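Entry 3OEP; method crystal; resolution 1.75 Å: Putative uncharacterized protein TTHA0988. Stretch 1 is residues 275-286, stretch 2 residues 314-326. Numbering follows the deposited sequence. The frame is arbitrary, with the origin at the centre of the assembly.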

# COMPACT_ATOMS: atom_id res chain seq x y z
N GLU A 275 15.60 2.70 3.38
CA GLU A 275 15.39 1.26 3.31
C GLU A 275 15.91 0.82 1.95
O GLU A 275 15.65 1.48 0.95
CB GLU A 275 13.90 0.90 3.42
CG GLU A 275 13.63 -0.60 3.33
CD GLU A 275 12.15 -0.92 3.25
OE1 GLU A 275 11.68 -1.19 2.13
OE2 GLU A 275 11.48 -0.93 4.31
N PHE A 276 16.64 -0.29 1.92
CA PHE A 276 17.05 -0.90 0.65
C PHE A 276 16.93 -2.42 0.72
O PHE A 276 17.06 -3.02 1.79
CB PHE A 276 18.47 -0.49 0.26
CG PHE A 276 19.46 -0.63 1.38
CD1 PHE A 276 20.26 -1.75 1.48
CD2 PHE A 276 19.60 0.38 2.33
CE1 PHE A 276 21.18 -1.87 2.52
CE2 PHE A 276 20.50 0.26 3.37
CZ PHE A 276 21.29 -0.86 3.46
N ALA A 277 16.69 -3.03 -0.43
CA ALA A 277 16.46 -4.46 -0.49
C ALA A 277 17.23 -5.11 -1.63
O ALA A 277 17.35 -4.53 -2.71
CB ALA A 277 14.97 -4.75 -0.63
N TYR A 278 17.77 -6.30 -1.36
CA TYR A 278 18.44 -7.15 -2.35
C TYR A 278 19.80 -6.60 -2.82
O TYR A 278 20.83 -7.28 -2.71
CB TYR A 278 17.50 -7.45 -3.54
CG TYR A 278 16.22 -8.22 -3.16
CD1 TYR A 278 15.02 -7.55 -2.92
CD2 TYR A 278 16.23 -9.61 -3.04
CE1 TYR A 278 13.85 -8.25 -2.57
CE2 TYR A 278 15.08 -10.31 -2.69
CZ TYR A 278 13.89 -9.64 -2.46
OH TYR A 278 12.76 -10.37 -2.12
N LYS A 279 19.80 -5.36 -3.32
CA LYS A 279 21.02 -4.67 -3.70
C LYS A 279 20.96 -3.25 -3.17
O LYS A 279 19.98 -2.54 -3.41
CB LYS A 279 21.16 -4.64 -5.22
CG LYS A 279 22.46 -4.02 -5.71
CD LYS A 279 22.54 -4.02 -7.23
CE LYS A 279 23.80 -3.32 -7.71
NZ LYS A 279 23.88 -3.29 -9.19
N GLY A 280 22.00 -2.87 -2.44
CA GLY A 280 22.06 -1.56 -1.81
C GLY A 280 22.67 -0.51 -2.72
O GLY A 280 23.29 -0.83 -3.74
N PRO A 281 22.51 0.77 -2.33
CA PRO A 281 23.08 1.87 -3.07
C PRO A 281 24.56 2.07 -2.77
O PRO A 281 25.09 1.47 -1.83
CB PRO A 281 22.28 3.08 -2.57
CG PRO A 281 21.94 2.73 -1.18
CD PRO A 281 21.74 1.23 -1.17
N VAL A 282 25.20 2.89 -3.59
CA VAL A 282 26.54 3.38 -3.31
C VAL A 282 26.38 4.86 -2.94
O VAL A 282 25.89 5.65 -3.75
CB VAL A 282 27.45 3.23 -4.53
CG1 VAL A 282 28.85 3.77 -4.24
CG2 VAL A 282 27.52 1.76 -4.98
N LEU A 283 26.79 5.21 -1.73
CA LEU A 283 26.52 6.54 -1.17
C LEU A 283 27.82 7.20 -0.74
O LEU A 283 28.71 6.54 -0.21
CB LEU A 283 25.62 6.42 0.07
CG LEU A 283 24.32 5.65 -0.06
CD1 LEU A 283 23.64 5.50 1.30
CD2 LEU A 283 23.40 6.33 -1.09
N THR A 284 27.92 8.50 -0.94
CA THR A 284 29.10 9.24 -0.47
C THR A 284 28.67 10.41 0.42
O THR A 284 27.78 11.19 0.06
CB THR A 284 29.96 9.71 -1.65
OG1 THR A 284 30.35 8.56 -2.42
CG2 THR A 284 31.21 10.45 -1.17
N ALA A 285 29.30 10.51 1.59
CA ALA A 285 29.01 11.58 2.54
C ALA A 285 29.48 12.92 2.00
O ALA A 285 30.56 13.02 1.42
CB ALA A 285 29.67 11.28 3.89
N LEU A 286 28.67 13.96 2.19
CA LEU A 286 29.02 15.33 1.81
C LEU A 286 29.42 16.18 3.02
O LEU A 286 29.85 17.33 2.88
CB LEU A 286 27.85 15.97 1.08
CG LEU A 286 27.39 15.23 -0.18
CD1 LEU A 286 26.20 15.94 -0.81
CD2 LEU A 286 28.55 15.09 -1.20
N LEU A 314 31.09 6.55 12.39
CA LEU A 314 31.43 7.84 11.80
C LEU A 314 31.61 7.63 10.30
O LEU A 314 32.29 6.71 9.86
CB LEU A 314 32.69 8.42 12.45
CG LEU A 314 33.06 9.90 12.19
CD1 LEU A 314 33.57 10.10 10.78
CD2 LEU A 314 31.91 10.86 12.48
N TRP A 315 30.96 8.49 9.52
CA TRP A 315 30.99 8.43 8.08
C TRP A 315 31.57 9.77 7.60
O TRP A 315 30.86 10.77 7.53
CB TRP A 315 29.58 8.18 7.57
CG TRP A 315 29.42 8.02 6.09
CD1 TRP A 315 30.40 7.91 5.14
CD2 TRP A 315 28.17 7.93 5.38
NE1 TRP A 315 29.84 7.78 3.89
CE2 TRP A 315 28.47 7.79 4.01
CE3 TRP A 315 26.83 7.97 5.78
CZ2 TRP A 315 27.48 7.68 3.04
CZ3 TRP A 315 25.84 7.87 4.80
CH2 TRP A 315 26.17 7.73 3.45
N PRO A 316 32.88 9.80 7.31
CA PRO A 316 33.53 11.08 7.03
C PRO A 316 33.21 11.63 5.65
O PRO A 316 32.97 10.87 4.72
CB PRO A 316 35.03 10.76 7.13
CG PRO A 316 35.12 9.44 7.79
CD PRO A 316 33.87 8.71 7.43
N ARG A 317 33.23 12.96 5.54
CA ARG A 317 33.01 13.65 4.28
C ARG A 317 33.88 13.05 3.18
O ARG A 317 35.07 12.82 3.37
CB ARG A 317 33.33 15.14 4.43
CG ARG A 317 33.38 15.92 3.13
CD ARG A 317 33.68 17.38 3.42
NE ARG A 317 32.49 18.08 3.87
CZ ARG A 317 32.48 19.20 4.58
NH1 ARG A 317 33.61 19.78 4.96
NH2 ARG A 317 31.31 19.74 4.92
N GLY A 318 33.25 12.78 2.03
CA GLY A 318 33.96 12.29 0.86
C GLY A 318 34.23 10.80 0.82
O GLY A 318 34.74 10.30 -0.18
N LYS A 319 33.88 10.08 1.88
CA LYS A 319 34.08 8.63 1.91
C LYS A 319 32.82 7.91 1.45
O LYS A 319 31.70 8.34 1.73
CB LYS A 319 34.47 8.16 3.32
CG LYS A 319 35.72 8.85 3.88
CD LYS A 319 36.93 8.70 2.98
CE LYS A 319 38.19 9.28 3.63
NZ LYS A 319 39.41 8.99 2.84
N THR A 320 33.03 6.80 0.73
CA THR A 320 31.94 6.07 0.10
C THR A 320 31.55 4.84 0.91
O THR A 320 32.40 4.05 1.34
CB THR A 320 32.33 5.68 -1.33
OG1 THR A 320 32.60 6.88 -2.07
CG2 THR A 320 31.20 4.89 -2.02
N LEU A 321 30.24 4.72 1.12
CA LEU A 321 29.63 3.64 1.87
C LEU A 321 28.95 2.69 0.88
O LEU A 321 28.19 3.13 0.01
CB LEU A 321 28.60 4.23 2.83
CG LEU A 321 27.83 3.26 3.73
CD1 LEU A 321 28.76 2.54 4.69
CD2 LEU A 321 26.75 4.06 4.48
N ARG A 322 29.22 1.40 1.02
CA ARG A 322 28.62 0.37 0.17
C ARG A 322 28.02 -0.71 1.05
O ARG A 322 28.26 -0.73 2.26
CB ARG A 322 29.68 -0.24 -0.75
CG ARG A 322 30.30 0.73 -1.75
CD ARG A 322 31.46 0.09 -2.51
NE ARG A 322 32.02 1.01 -3.51
CZ ARG A 322 32.96 1.92 -3.28
NH1 ARG A 322 33.49 2.08 -2.07
NH2 ARG A 322 33.38 2.69 -4.28
N PHE A 323 27.25 -1.60 0.44
CA PHE A 323 26.60 -2.68 1.17
C PHE A 323 26.85 -3.99 0.47
O PHE A 323 26.38 -4.20 -0.65
CB PHE A 323 25.11 -2.39 1.32
CG PHE A 323 24.83 -1.12 2.07
CD1 PHE A 323 24.83 -1.10 3.45
CD2 PHE A 323 24.65 0.08 1.38
CE1 PHE A 323 24.60 0.08 4.15
CE2 PHE A 323 24.42 1.26 2.07
CZ PHE A 323 24.40 1.26 3.46
N ARG A 324 27.63 -4.84 1.12
CA ARG A 324 27.99 -6.14 0.58
C ARG A 324 26.93 -7.17 0.94
O ARG A 324 26.70 -7.41 2.11
CB ARG A 324 29.34 -6.56 1.16
CG ARG A 324 29.85 -7.92 0.69
CD ARG A 324 31.26 -8.15 1.22
NE ARG A 324 32.24 -7.27 0.58
CZ ARG A 324 33.47 -7.03 1.03
NH1 ARG A 324 33.91 -7.59 2.15
NH2 ARG A 324 34.27 -6.20 0.36
N PRO A 325 26.27 -7.78 -0.06
CA PRO A 325 25.25 -8.77 0.28
C PRO A 325 25.83 -9.92 1.12
O PRO A 325 26.93 -10.39 0.84
CB PRO A 325 24.77 -9.26 -1.08
CG PRO A 325 25.04 -8.12 -2.00
CD PRO A 325 26.31 -7.51 -1.51
N ARG A 326 25.10 -10.34 2.14
CA ARG A 326 25.58 -11.41 3.01
C ARG A 326 24.46 -12.05 3.80
O ARG A 326 23.59 -11.37 4.33
CB ARG A 326 26.63 -10.90 3.99
CG ARG A 326 27.09 -11.96 5.00
CD ARG A 326 28.39 -11.60 5.66
NE ARG A 326 29.45 -11.37 4.67
CZ ARG A 326 30.63 -10.84 4.96
NH1 ARG A 326 30.94 -10.49 6.20
NH2 ARG A 326 31.52 -10.65 3.98
O HOH W 1 24.51 -4.17 -2.41
O HOH W 2 26.37 -0.97 -2.18

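Strands 282-285 and 320-325 run side by side in opposite directions, their axes 4.6 Å apart at closest approach and their N-to-C directions 154° apart. The register is fixed at Leu 283 and Leu 321, a hydrogen-bonded antiparallel pair: Leu 283 N donates to Leu 321 O (3.1 Å, 176°), and Leu 321 N donates to Leu 283 O (2.7 Å, 170°). Thr 284 and Thr 320 form the next, non-hydrogen-bonded pair, and their CA atoms close to 4.3 Å, against 5.2 Å for the leucines.

Beyond the threonines, the type II turn from Pro 316 to Lys 319 continues the ladder. Ala 285 N donates to Lys 319 O (3.2 Å), and Gly 318 N donates to Ala 285 O (2.8 Å). Gly 318 has phi 83°, a value that favours glycine. Farther out, Arg 317 reaches past the backbone, and its NE donates to Leu 286 O at 2.9 Å, with the oxygen near the guanidinium plane.

Before Val 282 the backbones stand apart, and two waters bridge the gap. Water 2 donates to Pro 281 O and accepts from Phe 323 N, both at 2.8 Å. Water 1 accepts from Gly 280 N (2.8 Å) and donates to Phe 323 O (2.6 Å), so the two waters stand in for direct backbone bonds.

The shape of the contact is clearest around two aromatic rings. Ala 285 is a small bump set on Trp 315: its CB lies 3.6 Å from the centroid of the five-membered ring and 12° off the normal, a CH-pi contact over the face. The indole is held from within its own stretch by Trp 315 NE1 donating to Lys 319 O (2.9 Å), while Leu 283 CB packs against Trp 315 CH2 at 3.7 Å.

Phe 323, which has the largest area covered by the opposing stretch (98 Å²), fills a hollow lined by Phe 276, Gly 280, Pro 281 and Leu 283. Phe 276 CZ sits over one face of its ring, 3.5 Å from Phe 323 CE1; the ring planes meet obliquely at 41°, with centroids 4.3 Å apart. Pro 281 CD approaches Phe 323 CD2 at 4.0 Å, and Leu 283 CD1 lies at the ring edge, 4.4 Å from Phe 323 CE2. Gly 280 leaves necessary room: an ideal CB there would fall 3.0 Å from Phe 323 CB, a clash.

On the sheet face bearing the threonines, Thr 284 OG1 and Thr 320 OG1 lie 2.8 Å apart, a hydrogen bond by distance. Val 282 CG1 abuts Thr 320 CG2 at 3.4 Å, extending this polar pair with a methyl contact.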